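Local coordinates for protein glutamine cyclotransferase (Zymomonas mobilis, PDB 3NOL) that probably catalyses the cyclisation of N-terminal glutamine to pyroglutamate with release of ammonia, as a beta-propeller glutaminyl cyclase, at residues W130-S142 and N175-W189. Residues are numbered along the deposited sequence; the frame is centred on the assembly and turned at random.
Sequences WGLTHNDQYLIMS and NELEWVDGEIFANVW. With CA (calcium ion), chain B; SO4 (sulfate ion), chain D.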
loop_
_atom_site.group_PDB
_atom_site.type_symbol
_atom_site.label_atom_id
_atom_site.label_comp_id
_atom_site.label_asym_id
_atom_site.label_seq_id
_atom_site.Cartn_x
_atom_site.Cartn_y
_atom_site.Cartn_z
ATOM N N TRP A 130 -4.341 -6.346 5.830
ATOM C CA TRP A 130 -3.357 -5.272 5.938
ATOM C C TRP A 130 -3.291 -4.526 4.597
ATOM O O TRP A 130 -4.067 -3.604 4.394
ATOM C CB TRP A 130 -1.975 -5.803 6.383
ATOM C CG TRP A 130 -1.905 -6.289 7.830
ATOM C CD1 TRP A 130 -2.928 -6.816 8.598
ATOM C CD2 TRP A 130 -0.742 -6.303 8.656
ATOM N NE1 TRP A 130 -2.456 -7.143 9.856
ATOM C CE2 TRP A 130 -1.118 -6.842 9.910
ATOM C CE3 TRP A 130 0.594 -5.900 8.463
ATOM C CZ2 TRP A 130 -0.204 -6.988 10.963
ATOM C CZ3 TRP A 130 1.508 -6.062 9.525
ATOM C CH2 TRP A 130 1.088 -6.592 10.756
ATOM N N GLY A 131 -2.402 -4.932 3.685
ATOM C CA GLY A 131 -2.301 -4.275 2.371
ATOM C C GLY A 131 -3.210 -4.883 1.302
ATOM O O GLY A 131 -3.596 -6.049 1.395
ATOM N N LEU A 132 -3.553 -4.077 0.287
ATOM C CA LEU A 132 -4.385 -4.536 -0.811
ATOM C C LEU A 132 -3.949 -3.858 -2.112
ATOM O O LEU A 132 -3.690 -2.672 -2.134
ATOM C CB LEU A 132 -5.856 -4.258 -0.525
ATOM C CG LEU A 132 -6.892 -4.796 -1.504
ATOM C CD1 LEU A 132 -6.941 -6.347 -1.438
ATOM C CD2 LEU A 132 -8.282 -4.175 -1.187
ATOM N N THR A 133 -3.848 -4.648 -3.169
ATOM C CA THR A 133 -3.573 -4.123 -4.519
ATOM C C THR A 133 -4.324 -5.043 -5.511
ATOM O O THR A 133 -5.158 -5.876 -5.089
ATOM C CB THR A 133 -2.018 -4.012 -4.813
ATOM O OG1 THR A 133 -1.791 -3.327 -6.061
ATOM C CG2 THR A 133 -1.352 -5.407 -4.855
ATOM N N HIS A 134 -4.029 -4.915 -6.801
ATOM C CA HIS A 134 -4.669 -5.760 -7.797
ATOM C C HIS A 134 -3.815 -5.891 -9.037
ATOM O O HIS A 134 -2.956 -5.058 -9.288
ATOM C CB HIS A 134 -6.060 -5.233 -8.168
ATOM C CG HIS A 134 -6.056 -4.038 -9.072
ATOM N ND1 HIS A 134 -5.991 -4.146 -10.449
ATOM C CD2 HIS A 134 -6.151 -2.716 -8.802
ATOM C CE1 HIS A 134 -6.063 -2.940 -10.989
ATOM N NE2 HIS A 134 -6.148 -2.053 -10.011
ATOM N N ASN A 135 -4.053 -6.955 -9.797
ATOM C CA ASN A 135 -3.506 -7.024 -11.144
ATOM C C ASN A 135 -4.716 -7.055 -12.104
ATOM O O ASN A 135 -5.808 -6.619 -11.736
ATOM C CB ASN A 135 -2.512 -8.195 -11.283
ATOM C CG ASN A 135 -3.153 -9.574 -11.048
ATOM O OD1 ASN A 135 -4.384 -9.723 -11.036
ATOM N ND2 ASN A 135 -2.301 -10.595 -10.848
ATOM N N ASP A 136 -4.541 -7.547 -13.323
ATOM C CA ASP A 136 -5.635 -7.454 -14.291
ATOM C C ASP A 136 -6.801 -8.420 -13.989
ATOM O O ASP A 136 -7.906 -8.244 -14.522
ATOM C CB ASP A 136 -5.120 -7.662 -15.723
ATOM C CG ASP A 136 -4.214 -6.528 -16.211
ATOM O OD1 ASP A 136 -4.218 -5.407 -15.633
ATOM O OD2 ASP A 136 -3.505 -6.769 -17.216
ATOM N N GLN A 137 -6.548 -9.425 -13.142
ATOM C CA GLN A 137 -7.538 -10.487 -12.857
ATOM C C GLN A 137 -8.007 -10.601 -11.403
ATOM O O GLN A 137 -9.121 -11.057 -11.153
ATOM C CB GLN A 137 -6.990 -11.848 -13.267
ATOM C CG GLN A 137 -6.887 -12.069 -14.772
ATOM C CD GLN A 137 -6.409 -13.470 -15.085
ATOM O OE1 GLN A 137 -7.200 -14.340 -15.447
ATOM N NE2 GLN A 137 -5.110 -13.712 -14.889
ATOM N N TYR A 138 -7.140 -10.245 -10.455
ATOM C CA TYR A 138 -7.403 -10.464 -9.021
ATOM C C TYR A 138 -7.029 -9.290 -8.136
ATOM O O TYR A 138 -6.119 -8.524 -8.465
ATOM C CB TYR A 138 -6.588 -11.661 -8.508
ATOM C CG TYR A 138 -6.755 -12.907 -9.321
ATOM C CD1 TYR A 138 -7.954 -13.621 -9.296
ATOM C CD2 TYR A 138 -5.711 -13.372 -10.121
ATOM C CE1 TYR A 138 -8.116 -14.767 -10.050
ATOM C CE2 TYR A 138 -5.854 -14.524 -10.885
ATOM C CZ TYR A 138 -7.050 -15.218 -10.845
ATOM O OH TYR A 138 -7.176 -16.362 -11.615
ATOM N N LEU A 139 -7.727 -9.181 -7.007
ATOM C CA LEU A 139 -7.246 -8.384 -5.873
ATOM C C LEU A 139 -6.249 -9.243 -5.123
ATOM O O LEU A 139 -6.402 -10.461 -5.060
ATOM C CB LEU A 139 -8.400 -8.013 -4.944
ATOM C CG LEU A 139 -9.311 -6.939 -5.572
ATOM C CD1 LEU A 139 -10.802 -7.025 -5.109
ATOM C CD2 LEU A 139 -8.751 -5.500 -5.426
ATOM N N ILE A 140 -5.277 -8.599 -4.487
ATOM C CA ILE A 140 -4.225 -9.326 -3.805
ATOM C C ILE A 140 -4.077 -8.672 -2.443
ATOM O O ILE A 140 -3.865 -7.453 -2.359
ATOM C CB ILE A 140 -2.894 -9.250 -4.563
ATOM C CG1 ILE A 140 -3.039 -9.752 -6.013
ATOM C CG2 ILE A 140 -1.806 -10.017 -3.778
ATOM C CD1 ILE A 140 -1.863 -9.326 -6.861
ATOM N N MET A 141 -4.241 -9.468 -1.391
ATOM C CA MET A 141 -4.226 -8.954 -0.033
ATOM C C MET A 141 -3.151 -9.609 0.851
ATOM O O MET A 141 -2.951 -10.833 0.806
ATOM C CB MET A 141 -5.613 -9.086 0.614
ATOM C CG MET A 141 -6.054 -10.461 1.023
ATOM S SD MET A 141 -7.717 -10.409 1.789
ATOM C CE MET A 141 -7.420 -9.682 3.388
ATOM N N SER A 142 -2.468 -8.771 1.629
ATOM C CA SER A 142 -1.550 -9.218 2.685
ATOM C C SER A 142 -2.257 -9.065 4.046
ATOM O O SER A 142 -3.335 -8.441 4.140
ATOM C CB SER A 142 -0.275 -8.366 2.687
ATOM O OG SER A 142 -0.588 -6.988 2.907
ATOM N N ASN A 175 2.985 -5.845 4.525
ATOM C CA ASN A 175 2.010 -4.790 4.815
ATOM C C ASN A 175 1.513 -4.147 3.503
ATOM O O ASN A 175 1.019 -4.887 2.646
ATOM C CB ASN A 175 2.626 -3.758 5.770
ATOM C CG ASN A 175 1.573 -3.036 6.617
ATOM O OD1 ASN A 175 0.357 -3.121 6.353
ATOM N ND2 ASN A 175 2.039 -2.310 7.637
ATOM N N GLU A 176 1.650 -2.816 3.322
ATOM C CA GLU A 176 1.114 -2.172 2.088
ATOM C C GLU A 176 1.688 -2.836 0.823
ATOM O O GLU A 176 2.873 -3.190 0.778
ATOM C CB GLU A 176 1.316 -0.637 2.086
ATOM C CG GLU A 176 0.096 0.149 1.646
ATOM C CD GLU A 176 -0.061 0.250 0.111
ATOM O OE1 GLU A 176 0.959 0.451 -0.596
ATOM O OE2 GLU A 176 -1.224 0.188 -0.368
ATOM N N LEU A 177 0.825 -3.030 -0.174
ATOM C CA LEU A 177 1.209 -3.740 -1.402
ATOM C C LEU A 177 1.048 -2.837 -2.607
ATOM O O LEU A 177 0.222 -1.908 -2.583
ATOM C CB LEU A 177 0.304 -4.949 -1.637
ATOM C CG LEU A 177 0.246 -6.043 -0.569
ATOM C CD1 LEU A 177 -0.631 -7.194 -1.078
ATOM C CD2 LEU A 177 1.675 -6.500 -0.266
ATOM N N GLU A 178 1.797 -3.161 -3.662
ATOM C CA GLU A 178 1.538 -2.572 -4.978
ATOM C C GLU A 178 1.972 -3.510 -6.102
ATOM O O GLU A 178 3.100 -3.996 -6.083
ATOM C CB GLU A 178 2.249 -1.217 -5.134
ATOM C CG GLU A 178 1.744 -0.463 -6.370
ATOM C CD GLU A 178 0.303 0.031 -6.210
ATOM O OE1 GLU A 178 -0.336 0.281 -7.251
ATOM O OE2 GLU A 178 -0.198 0.179 -5.052
ATOM N N TRP A 179 1.076 -3.758 -7.062
ATOM C CA TRP A 179 1.444 -4.496 -8.289
ATOM C C TRP A 179 2.233 -3.552 -9.185
ATOM O O TRP A 179 1.736 -2.484 -9.577
ATOM C CB TRP A 179 0.173 -4.922 -9.005
ATOM C CG TRP A 179 0.417 -5.748 -10.205
ATOM C CD1 TRP A 179 0.410 -5.327 -11.512
ATOM C CD2 TRP A 179 0.647 -7.158 -10.237
ATOM N NE1 TRP A 179 0.654 -6.393 -12.354
ATOM C CE2 TRP A 179 0.806 -7.530 -11.601
ATOM C CE3 TRP A 179 0.766 -8.141 -9.250
ATOM C CZ2 TRP A 179 1.047 -8.858 -12.000
ATOM C CZ3 TRP A 179 1.006 -9.471 -9.654
ATOM C CH2 TRP A 179 1.159 -9.808 -11.014
ATOM N N VAL A 180 3.477 -3.912 -9.478
ATOM C CA VAL A 180 4.340 -3.073 -10.288
ATOM C C VAL A 180 4.963 -3.912 -11.406
ATOM O O VAL A 180 5.837 -4.754 -11.157
ATOM C CB VAL A 180 5.437 -2.377 -9.417
ATOM C CG1 VAL A 180 6.367 -1.473 -10.267
ATOM C CG2 VAL A 180 4.816 -1.583 -8.256
ATOM N N ASP A 181 4.457 -3.699 -12.621
ATOM C CA ASP A 181 4.982 -4.354 -13.828
ATOM C C ASP A 181 5.214 -5.869 -13.636
ATOM O O ASP A 181 6.293 -6.377 -13.916
ATOM C CB ASP A 181 6.252 -3.628 -14.296
ATOM C CG ASP A 181 5.953 -2.247 -14.885
ATOM O OD1 ASP A 181 4.774 -1.797 -14.882
ATOM O OD2 ASP A 181 6.923 -1.605 -15.339
ATOM N N GLY A 182 4.186 -6.566 -13.153
ATOM C CA GLY A 182 4.186 -8.032 -13.108
ATOM C C GLY A 182 4.736 -8.599 -11.812
ATOM O O GLY A 182 4.741 -9.822 -11.632
ATOM N N GLU A 183 5.194 -7.715 -10.912
ATOM C CA GLU A 183 5.671 -8.115 -9.588
ATOM C C GLU A 183 4.795 -7.570 -8.455
ATOM O O GLU A 183 4.157 -6.519 -8.590
ATOM C CB GLU A 183 7.125 -7.659 -9.378
ATOM C CG GLU A 183 8.072 -8.313 -10.350
ATOM C CD GLU A 183 9.532 -8.057 -10.053
ATOM O OE1 GLU A 183 9.857 -7.082 -9.351
ATOM O OE2 GLU A 183 10.363 -8.854 -10.549
ATOM N N ILE A 184 4.789 -8.276 -7.330
ATOM C CA ILE A 184 4.135 -7.716 -6.141
ATOM C C ILE A 184 5.212 -7.039 -5.281
ATOM O O ILE A 184 6.138 -7.700 -4.812
ATOM C CB ILE A 184 3.378 -8.803 -5.312
ATOM C CG1 ILE A 184 2.321 -9.530 -6.166
ATOM C CG2 ILE A 184 2.798 -8.172 -4.012
ATOM C CD1 ILE A 184 1.941 -10.861 -5.618
ATOM N N PHE A 185 5.128 -5.719 -5.135
ATOM C CA PHE A 185 5.984 -4.992 -4.180
ATOM C C PHE A 185 5.256 -4.967 -2.824
ATOM O O PHE A 185 4.048 -4.679 -2.770
ATOM C CB PHE A 185 6.196 -3.552 -4.633
ATOM C CG PHE A 185 7.202 -3.378 -5.792
ATOM C CD1 PHE A 185 7.478 -4.418 -6.706
ATOM C CD2 PHE A 185 7.827 -2.147 -5.962
ATOM C CE1 PHE A 185 8.383 -4.229 -7.775
ATOM C CE2 PHE A 185 8.730 -1.924 -7.027
ATOM C CZ PHE A 185 9.008 -2.975 -7.941
ATOM N N ALA A 186 5.984 -5.225 -1.736
ATOM C CA ALA A 186 5.358 -5.178 -0.406
ATOM C C ALA A 186 6.236 -4.477 0.603
ATOM O O ALA A 186 7.437 -4.762 0.675
ATOM C CB ALA A 186 5.067 -6.586 0.104
ATOM N N ASN A 187 5.660 -3.562 1.381
ATOM C CA ASN A 187 6.365 -3.115 2.579
ATOM C C ASN A 187 6.511 -4.308 3.522
ATOM O O ASN A 187 5.621 -5.158 3.595
ATOM C CB ASN A 187 5.607 -1.993 3.297
ATOM C CG ASN A 187 5.643 -0.684 2.533
ATOM O OD1 ASN A 187 4.667 -0.318 1.889
ATOM N ND2 ASN A 187 6.768 0.026 2.603
ATOM N N VAL A 188 7.640 -4.355 4.228
ATOM C CA VAL A 188 7.828 -5.282 5.318
ATOM C C VAL A 188 7.839 -4.436 6.596
ATOM O O VAL A 188 8.757 -3.633 6.838
ATOM C CB VAL A 188 9.129 -6.079 5.174
ATOM C CG1 VAL A 188 9.255 -7.068 6.348
ATOM C CG2 VAL A 188 9.197 -6.763 3.786
ATOM N N TRP A 189 6.764 -4.598 7.362
ATOM C CA TRP A 189 6.495 -3.770 8.525
ATOM C C TRP A 189 7.663 -3.816 9.486
ATOM O O TRP A 189 8.240 -4.887 9.727
ATOM C CB TRP A 189 5.218 -4.235 9.224
ATOM C CG TRP A 189 4.587 -3.238 10.165
ATOM C CD1 TRP A 189 4.424 -1.876 9.967
ATOM C CD2 TRP A 189 3.983 -3.530 11.431
ATOM N NE1 TRP A 189 3.782 -1.318 11.053
ATOM C CE2 TRP A 189 3.468 -2.314 11.947
ATOM C CE3 TRP A 189 3.797 -4.713 12.166
ATOM C CZ2 TRP A 189 2.812 -2.244 13.199
ATOM C CZ3 TRP A 189 3.147 -4.644 13.410
ATOM C CH2 TRP A 189 2.668 -3.423 13.909
HETATM CA CA CA B . -0.375 0.391 -2.746
HETATM S S SO4 D . 1.303 -5.483 -15.669
HETATM O O1 SO4 D . 1.180 -4.854 -16.986
HETATM O O2 SO4 D . 2.094 -4.638 -14.782
HETATM O O3 SO4 D . -0.044 -5.666 -15.130
HETATM O O4 SO4 D . 1.970 -6.786 -15.792
HETATM O O HOH W 1 -3.487 -1.119 0.248
HETATM O O HOH W 2 -2.589 -0.379 -3.238
HETATM O O HOH W 3 -2.904 -0.846 -5.966
#
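Thr133 and Trp179 join the inner strands of two neighbouring blades of the beta-propeller. Strands 132-134 and 177-180 run nearly parallel, 16° apart, but each is hydrogen-bonded to its own hairpin partner. Side chains therefore do most of the joining.

Two direct hydrogen bonds join the segments. Trp179 N donates to Thr133 OG1 at 3.1 Å. The Thr133 hydroxyl lies opposite the backbone N (chi1 -172°), which turns it toward strand 177-180 and leaves CG2 against Leu177 CB. Ser142 OG donates to Asn175 O at 2.7 Å and accepts from Gly131 N, a bond within its own segment. Asn175 O also meets Gly131 CA in a CA-H...O contact; the close approach of the backbones leaves little room for a side chain there.

The apolar contacts lie between the blades. Ile140 CG2 meets Leu177 CD1 at 4.1 Å. The same CD1 packs on the backbone at Ile140 O (3.5 Å) and Ser142 N. Ile140 CD1 touches Trp179 CE3 and Ile184 CG1. The Asn135 CB sits over one face of the Trp179 six-membered ring, a CH-pi contact of 3.5 Å to its centroid. The Asn135 amide stands almost upright on that ring. Its OD1 accepts from Gln137 N (an Asx turn) and from Tyr138 N, the pair forming an Asx motif. An alanine in place of Trp179 would probably leave Asn135 CB and Ile140 CD1 without their aromatic partner and open a gap between the hairpins. At the other end, the Trp130 edge points to the Trp189 face in an offset edge-to-face pair, planes at 84°.

Calcium lies beside this seam. Glu176, Leu177 O and Glu178 bind it, with Phe48 and Ile230 completing the protein ligands. Water 2 links strand 132-134 to the metal: it binds calcium at 2.4 Å and donates to Leu132 O at 2.8 Å.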